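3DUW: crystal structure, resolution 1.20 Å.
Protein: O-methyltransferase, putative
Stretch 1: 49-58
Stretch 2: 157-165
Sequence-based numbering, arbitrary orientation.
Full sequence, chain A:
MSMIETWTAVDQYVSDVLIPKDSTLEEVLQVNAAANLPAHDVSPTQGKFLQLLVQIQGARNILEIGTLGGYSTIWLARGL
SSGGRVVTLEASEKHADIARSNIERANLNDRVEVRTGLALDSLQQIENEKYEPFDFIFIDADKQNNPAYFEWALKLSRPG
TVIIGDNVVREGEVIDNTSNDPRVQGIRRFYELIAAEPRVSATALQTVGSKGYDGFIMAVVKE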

# COMPACT_ATOMS: atom_id res chain seq x y z
N PHE A 49 3.28 -4.27 -5.97
CA PHE A 49 2.84 -3.80 -4.66
C PHE A 49 2.52 -5.04 -3.83
O PHE A 49 2.91 -5.14 -2.66
N LEU A 50 1.78 -5.98 -4.41
CA LEU A 50 1.43 -7.20 -3.69
C LEU A 50 2.68 -8.00 -3.31
O LEU A 50 2.80 -8.46 -2.17
N GLN A 51 3.60 -8.16 -4.25
CA GLN A 51 4.83 -8.90 -3.97
C GLN A 51 5.58 -8.27 -2.80
O GLN A 51 6.02 -8.96 -1.88
N LEU A 52 5.74 -6.95 -2.85
CA LEU A 52 6.46 -6.25 -1.79
C LEU A 52 5.74 -6.36 -0.45
O LEU A 52 6.39 -6.53 0.58
N LEU A 53 4.42 -6.29 -0.45
CA LEU A 53 3.69 -6.39 0.80
C LEU A 53 3.87 -7.78 1.40
O LEU A 53 3.99 -7.93 2.62
N VAL A 54 3.90 -8.79 0.55
CA VAL A 54 4.11 -10.16 1.01
C VAL A 54 5.50 -10.26 1.66
O VAL A 54 5.65 -10.88 2.71
N GLN A 55 6.49 -9.62 1.05
CA GLN A 55 7.85 -9.65 1.60
C GLN A 55 7.93 -8.88 2.91
O GLN A 55 8.59 -9.31 3.85
N ILE A 56 7.24 -7.74 2.98
CA ILE A 56 7.24 -6.93 4.19
C ILE A 56 6.64 -7.70 5.35
O ILE A 56 7.16 -7.67 6.47
N GLN A 57 5.55 -8.40 5.10
CA GLN A 57 4.92 -9.19 6.15
C GLN A 57 5.70 -10.47 6.42
O GLN A 57 5.63 -11.02 7.52
N GLY A 58 6.43 -10.94 5.42
CA GLY A 58 7.16 -12.18 5.58
C GLY A 58 6.16 -13.32 5.57
O GLY A 58 6.30 -14.30 6.30
N SER A 157 -7.90 -17.05 9.01
CA SER A 157 -6.77 -16.18 9.33
C SER A 157 -6.14 -16.46 10.69
O SER A 157 -6.53 -17.39 11.40
N ARG A 158 -5.16 -15.64 11.04
CA ARG A 158 -4.46 -15.71 12.32
C ARG A 158 -4.22 -14.25 12.70
O ARG A 158 -4.27 -13.37 11.84
N PRO A 159 -3.98 -13.97 13.98
CA PRO A 159 -3.73 -12.57 14.34
C PRO A 159 -2.55 -12.06 13.53
O PRO A 159 -1.50 -12.70 13.48
N GLY A 160 -2.73 -10.92 12.87
CA GLY A 160 -1.66 -10.37 12.06
C GLY A 160 -1.86 -10.60 10.57
O GLY A 160 -1.13 -10.04 9.76
N THR A 161 -2.83 -11.43 10.21
CA THR A 161 -3.11 -11.70 8.80
C THR A 161 -3.45 -10.42 8.05
O THR A 161 -4.18 -9.57 8.55
N VAL A 162 -2.90 -10.30 6.85
CA VAL A 162 -3.16 -9.15 6.00
C VAL A 162 -4.18 -9.56 4.94
O VAL A 162 -4.07 -10.64 4.35
N ILE A 163 -5.18 -8.72 4.72
CA ILE A 163 -6.20 -8.99 3.72
C ILE A 163 -6.23 -7.82 2.74
O ILE A 163 -6.36 -6.66 3.15
N ILE A 164 -6.09 -8.12 1.45
CA ILE A 164 -6.15 -7.09 0.42
C ILE A 164 -7.37 -7.40 -0.43
O ILE A 164 -7.52 -8.53 -0.90
N GLY A 165 -8.24 -6.41 -0.59
CA GLY A 165 -9.42 -6.57 -1.43
C GLY A 165 -9.26 -5.62 -2.60
O GLY A 165 -9.22 -4.41 -2.42

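Packing of helix 49-57 against the strand 162-165 and the turn that precedes it, in a putative O-methyltransferase. Helix and strand run nearly antiparallel (170° between their directions), with axes 10.9 Å apart at closest approach, a gap filled by side chains; 289 Å² of surface is buried, both sides summed. Alternation along the strand sets the pattern: Val-162 and Ile-164 point toward the helix, whereas Ile-163 points away. On the helix, Leu-53 and Gln-57, one turn apart, point toward the strand. Leu-50 leaves its backbone sideways, but its m,t rotamer (chi1 -69°, chi2 173°) brings the end of the side chain nearer, with CD2 4.1 Å from CG2 of Ile-164. Leu-53 adopts t,p (-164°, 57°) and brings its CD2 against two strand residues, 3.7 Å from CD1 of Ile-164 and 4.1 Å from CG1 of Val-162. Ile-164 is m,m (-67°, -67°), a bend at chi2 that carries CD1 to Leu-53 while CG2 faces Leu-50. Val-162, with chi1 t (172°), directs CG1 to Leu-53 and CG2 to the next helical turn, 3.5 Å from NE2 of Gln-57. Phe-49 (chi1 174°, t) also brings the end of its ring nearer the strand, but CE2 of Phe-49 stays 4.6 Å from CD1 of Ile-164.

At the C-terminal end of the helix the contact becomes polar. Gln-57 extends through chi1 169° and chi2 -179° (both t), reaching across to the turn; chi3 of 48° sets the amide plane, and NE2 lies 3.1 Å from the carbonyl O of Gly-160. NE2 of Gln-57 is also 4.1 Å from NH2 of Arg-158, oblique to the guanidinium, and is hydrogen-bonded elsewhere in the structure.

The receiving loop is a type II turn from Arg-158 to Thr-161, closed by Thr-161 N to Arg-158 O at 2.9 Å. Gly-160 has phi 103°, where a CB would jam against the preceding carbonyl O and lie 2.8 Å from NH1 of Arg-158. Thr-161 points away from the helix; its m rotamer (-72°) lets OG1 accept a hydrogen bond from Arg-158 N at 2.9 Å. Arg-158 begins p (67°), runs t,t through chi2 and chi3, and turns at chi4 (64°), so that NH1 makes a weak hydrogen bond to Pro-159 O at 2.6 Å. NH2 of Arg-158 donates to water 1, 2.9 Å from the water O, and that water donates weakly to Gly-58 O, 3.4 Å from its own O, bridging the turn to the residue where the chain leaves the helix with positive phi.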

# COMPACT_ATOMS: atom_id res chain seq x y z
CB PHE A 49 1.59 -2.93 -4.79
CG PHE A 49 1.01 -2.53 -3.46
CD1 PHE A 49 1.54 -1.47 -2.73
CD2 PHE A 49 -0.05 -3.25 -2.92
CE1 PHE A 49 1.02 -1.14 -1.48
CE2 PHE A 49 -0.57 -2.92 -1.66
CZ PHE A 49 -0.03 -1.87 -0.95
CB LEU A 50 0.51 -8.08 -4.54
CG LEU A 50 -0.90 -7.53 -4.76
CD1 LEU A 50 -1.62 -8.42 -5.76
CD2 LEU A 50 -1.67 -7.49 -3.44
CB GLN A 51 5.72 -8.91 -5.20
CG GLN A 51 7.00 -9.70 -5.05
CD GLN A 51 7.81 -9.67 -6.31
OE1 GLN A 51 8.40 -8.66 -6.66
NE2 GLN A 51 7.81 -10.78 -7.04
CB LEU A 52 6.66 -4.78 -2.17
CG LEU A 52 7.63 -4.56 -3.35
CD1 LEU A 52 7.58 -3.11 -3.79
CD2 LEU A 52 9.04 -4.97 -2.94
CB LEU A 53 2.20 -6.09 0.59
CG LEU A 53 1.42 -5.79 1.87
CD1 LEU A 53 2.05 -4.60 2.60
CD2 LEU A 53 -0.04 -5.49 1.52
CB VAL A 54 4.02 -11.16 -0.17
CG1 VAL A 54 4.64 -12.50 0.21
CG2 VAL A 54 2.56 -11.36 -0.56
CB GLN A 55 8.84 -9.07 0.58
CG GLN A 55 8.84 -9.82 -0.74
CD GLN A 55 9.81 -9.25 -1.76
OE1 GLN A 55 9.83 -8.04 -1.99
NE2 GLN A 55 10.59 -10.11 -2.38
CB ILE A 56 6.46 -5.62 3.97
CG1 ILE A 56 7.22 -4.74 2.98
CG2 ILE A 56 6.28 -4.88 5.29
CD1 ILE A 56 6.45 -3.54 2.49
CB GLN A 57 3.49 -9.57 5.78
CG GLN A 57 2.93 -10.61 6.74
CD GLN A 57 1.54 -11.05 6.41
OE1 GLN A 57 1.23 -11.38 5.26
NE2 GLN A 57 0.67 -11.08 7.42
CB SER A 157 -7.23 -14.72 9.31
OG SER A 157 -8.11 -14.45 10.39
CB ARG A 158 -3.12 -16.44 12.20
CG ARG A 158 -2.05 -15.72 11.37
CD ARG A 158 -0.68 -16.36 11.56
NE ARG A 158 0.36 -15.73 10.74
CZ ARG A 158 0.77 -14.47 10.86
NH1 ARG A 158 0.23 -13.67 11.77
NH2 ARG A 158 1.73 -14.00 10.07
CB PRO A 159 -3.42 -12.65 15.84
CG PRO A 159 -4.28 -13.81 16.28
CD PRO A 159 -4.04 -14.82 15.18
CB THR A 161 -4.28 -12.69 8.64
OG1 THR A 161 -3.86 -14.00 9.04
CG2 THR A 161 -4.77 -12.74 7.20
CB VAL A 162 -1.88 -8.67 5.28
CG1 VAL A 162 -2.21 -7.59 4.25
CG2 VAL A 162 -0.88 -8.15 6.30
CB ILE A 163 -7.61 -9.12 4.35
CG1 ILE A 163 -7.64 -10.29 5.33
CG2 ILE A 163 -8.65 -9.33 3.25
CD1 ILE A 163 -8.92 -10.38 6.16
CB ILE A 164 -4.92 -7.12 -0.51
CG1 ILE A 164 -3.66 -6.72 0.27
CG2 ILE A 164 -5.15 -6.17 -1.69
CD1 ILE A 164 -3.65 -5.28 0.74
O HOH W 1 3.95 -15.14 8.56